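Side-chain contacts in formimidoylglutamase (Bacillus subtilis, PDB 3M1R), which hydrolyses N-formimidoyl-L-glutamate to L-glutamate and formamide in histidine degradation, using two manganese ions, which other divalent cations replace less efficiently: residues H156-T161 against R174-E179; S135-I140 against E179-Q184; D99-H104 against G164-G169. All coordinates share one frame; numbering follows the deposited sequence.

Interaction 1: residues H156-T161 against R174-E179; sequences HDVRNT and RLLDEE. With CA (calcium ion), chain B.
Thr161 OG1 comes obliquely to the guanidinium of Arg174, nearest to NE at 4.0 Å, too far for a hydrogen bond. A second flat group, the aromatic ring of Tyr134, enters a cation-pi contact with the same arginine, while Arg174 NH1 forms a salt bridge of 2.9 Å with Glu178 OE2, one turn further along the helix. The arrangement belongs to the arginase fold: 156-161 opens with the last two residues of the Asp-Ala-His-His-Asp metal signature that follows strand 147-152. Its partner, 174-179, takes in the last turn of helix 171-178 and the residue that leaves it. Thr161 and Arg174 cross at about a right angle. The arginine chain is extended from CG to NE, which carries the guanidinium out to the threonine hydroxyl; NE itself has no hydrogen-bonding partner in the model and is buried by this contact. Deeper in, Val158 CG1 meets Leu176 CD2 at 4.5 Å, and Tyr203 of helix 198-206 packs on both residues. Asp157 turns to one of the two metals. With CG anti to the carbonyl carbon and beside the backbone N (chi1 -83°), the carboxylate grips a calcium ion through both oxygens, OD1 at 2.6 Å and OD2 at 2.5 Å. Asn130, Asp153 and Asp245 complete the protein ligands of this site, probably a manganese site in the working enzyme, and nearby Arg159 forms a salt bridge with Asp19 of the second subunit. The helix closes in a Schellman motif, with Glu179 at positive phi (66°) and Glu179 N bonded to Leu176 O at 3.1 Å.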
loop_
_atom_site.group_PDB
_atom_site.type_symbol
_atom_site.label_atom_id
_atom_site.label_comp_id
_atom_site.label_asym_id
_atom_site.label_seq_id
_atom_site.Cartn_x
_atom_site.Cartn_y
_atom_site.Cartn_z
ATOM N N HIS D 156 17.640 1.641 -26.405
ATOM C CA HIS D 156 17.948 2.367 -27.639
ATOM C C HIS D 156 16.798 3.268 -28.063
ATOM O O HIS D 156 17.019 4.374 -28.567
ATOM C CB HIS D 156 18.283 1.398 -28.778
ATOM C CG HIS D 156 19.569 0.654 -28.581
ATOM N ND1 HIS D 156 20.792 1.286 -28.515
ATOM C CD2 HIS D 156 19.823 -0.670 -28.443
ATOM C CE1 HIS D 156 21.744 0.386 -28.335
ATOM N NE2 HIS D 156 21.181 -0.811 -28.289
ATOM N N ASP D 157 15.574 2.794 -27.841
ATOM C CA ASP D 157 14.359 3.501 -28.252
ATOM C C ASP D 157 14.273 3.753 -29.737
ATOM O O ASP D 157 13.885 4.843 -30.160
ATOM C CB ASP D 157 14.211 4.836 -27.538
ATOM C CG ASP D 157 13.594 4.694 -26.178
ATOM O OD1 ASP D 157 13.347 3.542 -25.746
ATOM O OD2 ASP D 157 13.339 5.741 -25.544
ATOM N N VAL D 158 14.624 2.741 -30.517
ATOM C CA VAL D 158 14.487 2.805 -31.954
ATOM C C VAL D 158 13.473 1.769 -32.459
ATOM O O VAL D 158 13.648 1.195 -33.543
ATOM C CB VAL D 158 15.853 2.587 -32.634
ATOM C CG1 VAL D 158 16.773 3.805 -32.395
ATOM C CG2 VAL D 158 16.495 1.297 -32.136
ATOM N N ARG D 159 12.414 1.539 -31.679
ATOM C CA ARG D 159 11.401 0.533 -32.016
ATOM C C ARG D 159 10.696 0.815 -33.340
ATOM O O ARG D 159 10.490 1.974 -33.699
ATOM C CB ARG D 159 10.344 0.420 -30.907
ATOM C CG ARG D 159 10.644 -0.619 -29.839
ATOM C CD ARG D 159 9.504 -0.704 -28.829
ATOM N NE ARG D 159 9.815 -1.597 -27.715
ATOM C CZ ARG D 159 9.373 -2.849 -27.604
ATOM N NH1 ARG D 159 9.712 -3.581 -26.551
ATOM N NH2 ARG D 159 8.591 -3.369 -28.540
ATOM N N ASN D 160 10.310 -0.244 -34.056
ATOM C CA ASN D 160 9.561 -0.071 -35.301
ATOM C C ASN D 160 8.213 0.584 -35.012
ATOM O O ASN D 160 7.638 0.382 -33.942
ATOM C CB ASN D 160 9.388 -1.402 -36.048
ATOM C CG ASN D 160 8.379 -2.332 -35.375
ATOM O OD1 ASN D 160 7.166 -2.103 -35.430
ATOM N ND2 ASN D 160 8.878 -3.392 -34.745
ATOM N N THR D 161 7.707 1.359 -35.969
ATOM C CA THR D 161 6.557 2.238 -35.720
ATOM C C THR D 161 5.154 1.654 -36.023
ATOM O O THR D 161 4.144 2.190 -35.558
ATOM C CB THR D 161 6.735 3.597 -36.464
ATOM O OG1 THR D 161 5.801 4.567 -35.963
ATOM C CG2 THR D 161 6.555 3.419 -37.970
ATOM N N ARG D 174 12.022 7.427 -35.311
ATOM C CA ARG D 174 11.339 8.479 -36.037
ATOM C C ARG D 174 12.308 9.617 -36.333
ATOM O O ARG D 174 12.357 10.108 -37.457
ATOM C CB ARG D 174 10.128 8.988 -35.259
ATOM C CG ARG D 174 8.838 8.252 -35.594
ATOM C CD ARG D 174 7.637 8.857 -34.882
ATOM N NE ARG D 174 6.392 8.534 -35.574
ATOM C CZ ARG D 174 5.904 9.234 -36.595
ATOM N NH1 ARG D 174 6.553 10.302 -37.044
ATOM N NH2 ARG D 174 4.764 8.867 -37.167
ATOM N N LEU D 175 13.083 10.022 -35.328
ATOM C CA LEU D 175 14.054 11.091 -35.518
ATOM C C LEU D 175 15.101 10.702 -36.569
ATOM O O LEU D 175 15.305 11.435 -37.526
ATOM C CB LEU D 175 14.710 11.484 -34.186
ATOM C CG LEU D 175 13.792 12.164 -33.172
ATOM C CD1 LEU D 175 14.318 11.996 -31.757
ATOM C CD2 LEU D 175 13.587 13.636 -33.498
ATOM N N LEU D 176 15.750 9.550 -36.399
ATOM C CA LEU D 176 16.762 9.089 -37.361
ATOM C C LEU D 176 16.224 8.919 -38.788
ATOM O O LEU D 176 16.800 9.441 -39.758
ATOM C CB LEU D 176 17.393 7.775 -36.899
ATOM C CG LEU D 176 18.680 7.846 -36.081
ATOM C CD1 LEU D 176 19.152 9.269 -35.953
ATOM C CD2 LEU D 176 18.478 7.247 -34.727
ATOM N N ASP D 177 15.117 8.194 -38.916
ATOM C CA ASP D 177 14.531 7.932 -40.229
ATOM C C ASP D 177 14.202 9.229 -40.968
ATOM O O ASP D 177 14.435 9.343 -42.172
ATOM C CB ASP D 177 13.282 7.050 -40.107
ATOM C CG ASP D 177 13.617 5.575 -39.871
ATOM O OD1 ASP D 177 14.790 5.190 -40.065
ATOM O OD2 ASP D 177 12.704 4.796 -39.509
ATOM N N GLU D 178 13.679 10.210 -40.237
ATOM C CA GLU D 178 13.195 11.435 -40.859
ATOM C C GLU D 178 14.312 12.464 -41.028
ATOM O O GLU D 178 14.104 13.537 -41.594
ATOM C CB GLU D 178 12.024 12.004 -40.057
ATOM C CG GLU D 178 10.818 11.073 -40.049
ATOM C CD GLU D 178 9.702 11.549 -39.141
ATOM O OE1 GLU D 178 9.685 12.749 -38.792
ATOM O OE2 GLU D 178 8.839 10.719 -38.781
ATOM N N GLU D 179 15.495 12.110 -40.527
ATOM C CA GLU D 179 16.694 12.939 -40.625
ATOM C C GLU D 179 16.599 14.242 -39.844
ATOM O O GLU D 179 17.203 15.245 -40.217
ATOM C CB GLU D 179 17.024 13.226 -42.083
ATOM C CG GLU D 179 17.047 11.991 -42.943
ATOM C CD GLU D 179 17.566 12.280 -44.324
ATOM O OE1 GLU D 179 16.765 12.219 -45.281
ATOM O OE2 GLU D 179 18.773 12.579 -44.445
HETATM CA CA CA B . 13.528 4.657 -23.346
#

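Interaction 2: residues S135-I140 against E179-Q184; sequences STIKAI and EIIEGQ
In the alpha/beta core of the arginase fold, helix 133-141 packs here against the connection that leads from helix 171-178 into strand 186-191. The contact has two layers. In the inner one, the CG2 methyls of Ile137 and Ile181 meet at 3.8 Å, the two side chains crossing obliquely. Ile181 carries CG1 in the crowded position between its backbone N and carbonyl carbon (chi1 64°), an arrangement that turns CG2 to the helix. Both isoleucines also lie on Val149 of strand 147-152, so the pair lies between helix, loop and sheet. The outer layer is Ile180 against Lys138. Ile180 CG2 presses on the helix backbone at Lys138 CA, 3.6 Å away, while its CD1 lies across the lysine chain, nearest Lys138 CD at 3.6 Å and next CG. The lysine chain leaves with CG anti to its backbone N (chi1 179°) and bends at chi3; its end then turns from the loop, NZ hydrogen-bonded to Tyr134 OH and meeting Phe108 in a cation-pi contact. Cut back to an alanine, Ile180 would lose CG2 and CD1, which is likely to open a gap over Lys138 CA and let the lysine methylenes shift. With no hydrogen bond across the segments, the contact depends on shape and apolar packing, and Lys138 serves it by its aliphatic stem while its ammonium is held by Tyr134 and Phe108.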
loop_
_atom_site.group_PDB
_atom_site.type_symbol
_atom_site.label_atom_id
_atom_site.label_comp_id
_atom_site.label_asym_id
_atom_site.label_seq_id
_atom_site.Cartn_x
_atom_site.Cartn_y
_atom_site.Cartn_z
ATOM N N SER D 135 8.689 14.878 -30.687
ATOM C CA SER D 135 8.181 16.231 -30.923
ATOM C C SER D 135 9.073 17.346 -30.334
ATOM O O SER D 135 9.234 18.402 -30.939
ATOM C CB SER D 135 6.733 16.370 -30.437
ATOM O OG SER D 135 5.856 15.522 -31.165
ATOM N N THR D 136 9.646 17.117 -29.160
ATOM C CA THR D 136 10.430 18.167 -28.511
ATOM C C THR D 136 11.712 18.441 -29.289
ATOM O O THR D 136 11.983 19.574 -29.668
ATOM C CB THR D 136 10.772 17.795 -27.070
ATOM O OG1 THR D 136 11.235 16.443 -27.043
ATOM C CG2 THR D 136 9.548 17.908 -26.211
ATOM N N ILE D 137 12.486 17.387 -29.531
ATOM C CA ILE D 137 13.714 17.470 -30.314
ATOM C C ILE D 137 13.509 18.026 -31.720
ATOM O O ILE D 137 14.267 18.878 -32.173
ATOM C CB ILE D 137 14.416 16.112 -30.368
ATOM C CG1 ILE D 137 14.899 15.740 -28.968
ATOM C CG2 ILE D 137 15.573 16.154 -31.321
ATOM C CD1 ILE D 137 15.470 14.353 -28.859
ATOM N N LYS D 138 12.480 17.561 -32.413
ATOM C CA LYS D 138 12.180 18.100 -33.734
ATOM C C LYS D 138 11.994 19.624 -33.691
ATOM O O LYS D 138 12.390 20.324 -34.614
ATOM C CB LYS D 138 10.930 17.430 -34.287
ATOM C CG LYS D 138 10.455 17.902 -35.657
ATOM C CD LYS D 138 9.360 16.942 -36.154
ATOM C CE LYS D 138 8.296 17.636 -36.992
ATOM N NZ LYS D 138 7.013 16.860 -36.964
ATOM N N ALA D 139 11.376 20.127 -32.626
ATOM C CA ALA D 139 11.158 21.560 -32.478
ATOM C C ALA D 139 12.485 22.246 -32.249
ATOM O O ALA D 139 12.771 23.272 -32.853
ATOM C CB ALA D 139 10.216 21.843 -31.328
ATOM N N ILE D 140 13.304 21.676 -31.373
ATOM C CA ILE D 140 14.643 22.201 -31.164
ATOM C C ILE D 140 15.372 22.228 -32.493
ATOM O O ILE D 140 15.833 23.273 -32.939
ATOM C CB ILE D 140 15.453 21.335 -30.191
ATOM C CG1 ILE D 140 14.853 21.384 -28.786
ATOM C CG2 ILE D 140 16.904 21.771 -30.179
ATOM C CD1 ILE D 140 14.765 22.756 -28.208
ATOM N N GLU D 179 15.495 12.110 -40.527
ATOM C CA GLU D 179 16.694 12.939 -40.625
ATOM C C GLU D 179 16.599 14.242 -39.844
ATOM O O GLU D 179 17.203 15.245 -40.217
ATOM C CB GLU D 179 17.024 13.226 -42.083
ATOM C CG GLU D 179 17.047 11.991 -42.943
ATOM C CD GLU D 179 17.566 12.280 -44.324
ATOM O OE1 GLU D 179 16.765 12.219 -45.281
ATOM O OE2 GLU D 179 18.773 12.579 -44.445
ATOM N N ILE D 180 15.849 14.220 -38.748
ATOM C CA ILE D 180 15.717 15.397 -37.904
ATOM C C ILE D 180 17.034 15.630 -37.172
ATOM O O ILE D 180 17.497 16.761 -37.050
ATOM C CB ILE D 180 14.535 15.252 -36.932
ATOM C CG1 ILE D 180 13.232 15.124 -37.729
ATOM C CG2 ILE D 180 14.470 16.440 -35.975
ATOM C CD1 ILE D 180 12.036 14.636 -36.919
ATOM N N ILE D 181 17.639 14.548 -36.698
ATOM C CA ILE D 181 19.001 14.599 -36.191
ATOM C C ILE D 181 19.775 13.500 -36.876
ATOM O O ILE D 181 19.188 12.626 -37.509
ATOM C CB ILE D 181 19.082 14.369 -34.675
ATOM C CG1 ILE D 181 18.595 12.961 -34.327
ATOM C CG2 ILE D 181 18.338 15.476 -33.911
ATOM C CD1 ILE D 181 18.726 12.615 -32.843
ATOM N N GLU D 182 21.093 13.541 -36.758
ATOM C CA GLU D 182 21.926 12.521 -37.380
ATOM C C GLU D 182 22.357 11.500 -36.340
ATOM O O GLU D 182 22.557 11.838 -35.177
ATOM C CB GLU D 182 23.150 13.148 -38.061
ATOM C CG GLU D 182 22.895 13.650 -39.476
ATOM C CD GLU D 182 24.108 14.345 -40.072
ATOM O OE1 GLU D 182 25.218 14.181 -39.522
ATOM O OE2 GLU D 182 23.953 15.059 -41.088
ATOM N N GLY D 183 22.495 10.251 -36.766
ATOM C CA GLY D 183 22.882 9.172 -35.875
ATOM C C GLY D 183 24.169 9.412 -35.103
ATOM O O GLY D 183 24.252 9.111 -33.905
ATOM N N GLN D 184 25.176 9.964 -35.773
ATOM C CA GLN D 184 26.461 10.169 -35.114
ATOM C C GLN D 184 26.465 11.369 -34.169
ATOM O O GLN D 184 27.454 11.615 -33.486
ATOM C CB GLN D 184 27.594 10.282 -36.125
ATOM C CG GLN D 184 27.647 11.610 -36.847
ATOM C CD GLN D 184 26.945 11.571 -38.179
ATOM O OE1 GLN D 184 26.018 10.781 -38.383
ATOM N NE2 GLN D 184 27.386 12.418 -39.106
#

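Interaction 3: residues D99-H104 against G164-G169; sequences DIVKSH and GGPTNG
Pro166 points its ring at the start of helix 100-117, where Ile100, Val101 and His104 receive it, joining this helix to the long metal-site loop of the arginase fold. Ile100 and Pro166 slide past each other in opposite directions: the CG1 branch, anti to the backbone N (chi1 -154°), brings Ile100 CD1 to 4.1 Å from Pro166 CB and to 3.7 Å from Pro166 O. Val101 approaches the far end of the ring, its CG2 lying 4.3 Å from Pro166 CG. The imidazole of His104 adds NE2, 4.3 Å from Pro166 CB, and holds Ile100 CD1 at its edge, in the ring plane, so that isoleucine, imidazole and proline form one cluster. The backbone angles of Pro166 are those of the centre of an inverse gamma turn. Thr98 of the third subunit packs on both Ile100 and Pro166, placing the contact at a subunit interface. The helix start is fixed by Asp99 as N-cap: its OD1 takes a weak bond from Val101 N and a straighter one from Lys102 N at 3.2 Å, the latter donor standing well above the carboxylate plane.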
loop_
_atom_site.group_PDB
_atom_site.type_symbol
_atom_site.label_atom_id
_atom_site.label_comp_id
_atom_site.label_asym_id
_atom_site.label_seq_id
_atom_site.Cartn_x
_atom_site.Cartn_y
_atom_site.Cartn_z
ATOM N N ASP D 99 -6.655 11.054 -29.086
ATOM C CA ASP D 99 -5.761 10.872 -30.235
ATOM C C ASP D 99 -4.297 11.238 -29.958
ATOM O O ASP D 99 -3.957 12.411 -29.805
ATOM C CB ASP D 99 -6.281 11.686 -31.423
ATOM C CG ASP D 99 -5.533 11.391 -32.709
ATOM O OD1 ASP D 99 -4.351 10.991 -32.634
ATOM O OD2 ASP D 99 -6.131 11.561 -33.798
ATOM N N ILE D 100 -3.436 10.226 -29.927
ATOM C CA ILE D 100 -2.029 10.405 -29.588
ATOM C C ILE D 100 -1.289 11.248 -30.629
ATOM O O ILE D 100 -0.440 12.067 -30.285
ATOM C CB ILE D 100 -1.322 9.042 -29.419
ATOM C CG1 ILE D 100 -0.123 9.165 -28.494
ATOM C CG2 ILE D 100 -0.842 8.521 -30.746
ATOM C CD1 ILE D 100 1.187 9.263 -29.238
ATOM N N VAL D 101 -1.621 11.049 -31.899
ATOM C CA VAL D 101 -0.982 11.783 -32.983
ATOM C C VAL D 101 -1.298 13.268 -32.859
ATOM O O VAL D 101 -0.458 14.127 -33.134
ATOM C CB VAL D 101 -1.450 11.280 -34.357
ATOM C CG1 VAL D 101 -0.941 12.205 -35.461
ATOM C CG2 VAL D 101 -1.012 9.827 -34.577
ATOM N N LYS D 102 -2.518 13.565 -32.440
ATOM C CA LYS D 102 -2.922 14.941 -32.235
ATOM C C LYS D 102 -2.075 15.534 -31.115
ATOM O O LYS D 102 -1.582 16.659 -31.217
ATOM C CB LYS D 102 -4.398 14.985 -31.861
ATOM C CG LYS D 102 -5.117 16.226 -32.303
ATOM C CD LYS D 102 -6.620 16.083 -32.103
ATOM C CE LYS D 102 -7.186 14.903 -32.880
ATOM N NZ LYS D 102 -7.177 15.126 -34.358
ATOM N N SER D 103 -1.912 14.759 -30.043
ATOM C CA SER D 103 -1.115 15.174 -28.893
ATOM C C SER D 103 0.307 15.567 -29.290
ATOM O O SER D 103 0.843 16.590 -28.832
ATOM C CB SER D 103 -1.079 14.063 -27.850
ATOM O OG SER D 103 -2.279 14.029 -27.103
ATOM N N HIS D 104 0.917 14.750 -30.141
ATOM C CA HIS D 104 2.257 15.034 -30.628
ATOM C C HIS D 104 2.332 16.337 -31.407
ATOM O O HIS D 104 3.292 17.098 -31.247
ATOM C CB HIS D 104 2.803 13.872 -31.451
ATOM C CG HIS D 104 3.437 12.808 -30.617
ATOM N ND1 HIS D 104 4.742 12.887 -30.177
ATOM C CD2 HIS D 104 2.941 11.650 -30.122
ATOM C CE1 HIS D 104 5.020 11.821 -29.450
ATOM N NE2 HIS D 104 3.945 11.053 -29.404
ATOM N N GLY D 164 2.815 -0.647 -32.861
ATOM C CA GLY D 164 2.127 0.078 -31.811
ATOM C C GLY D 164 1.707 1.481 -32.208
ATOM O O GLY D 164 0.781 2.040 -31.623
ATOM N N GLY D 165 2.381 2.049 -33.206
ATOM C CA GLY D 165 2.181 3.442 -33.580
ATOM C C GLY D 165 3.313 4.299 -33.035
ATOM O O GLY D 165 4.405 3.782 -32.799
ATOM N N PRO D 166 3.074 5.612 -32.843
ATOM C CA PRO D 166 4.088 6.425 -32.150
ATOM C C PRO D 166 4.193 5.988 -30.690
ATOM O O PRO D 166 3.880 6.760 -29.776
ATOM C CB PRO D 166 3.536 7.856 -32.249
ATOM C CG PRO D 166 2.559 7.820 -33.383
ATOM C CD PRO D 166 1.967 6.434 -33.364
ATOM N N THR D 167 4.614 4.742 -30.483
ATOM C CA THR D 167 4.669 4.188 -29.142
ATOM C C THR D 167 5.871 4.693 -28.379
ATOM O O THR D 167 6.743 5.399 -28.913
ATOM C CB THR D 167 4.626 2.625 -29.090
ATOM O OG1 THR D 167 5.634 2.060 -29.939
ATOM C CG2 THR D 167 3.269 2.104 -29.509
ATOM N N ASN D 168 5.867 4.321 -27.107
ATOM C CA ASN D 168 6.881 4.676 -26.141
ATOM C C ASN D 168 8.286 4.586 -26.703
ATOM O O ASN D 168 9.104 5.484 -26.515
ATOM C CB ASN D 168 6.760 3.735 -24.936
ATOM C CG ASN D 168 6.841 4.469 -23.642
ATOM O OD1 ASN D 168 6.583 5.670 -23.602
ATOM N ND2 ASN D 168 7.201 3.771 -22.569
ATOM N N GLY D 169 8.556 3.481 -27.387
ATOM C CA GLY D 169 9.906 3.141 -27.782
ATOM C C GLY D 169 10.341 3.603 -29.155
ATOM O O GLY D 169 11.407 3.195 -29.625
#

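Overall arrangement
Interaction 1 is nested inside the loop that interaction 2 closes; both meet at the end of helix 171-178 and share Glu179, and Leu175 O takes a probable hydrogen bond from Ile180 N. Interaction 2 reaches the sheet and is purely apolar between its segments; interaction 1 has a buried apolar part, a more open arginine–threonine edge and a metal ligand. Interaction 3 uses the same long loop as interaction 1, joined to it by a probable hydrogen bond from Arg159 N to Gly169 O, but lies at a partly exposed subunit interface and gathers two aliphatic side chains and an imidazole round a proline. Ser135 OG and His104 O link the helices of interactions 2 and 3.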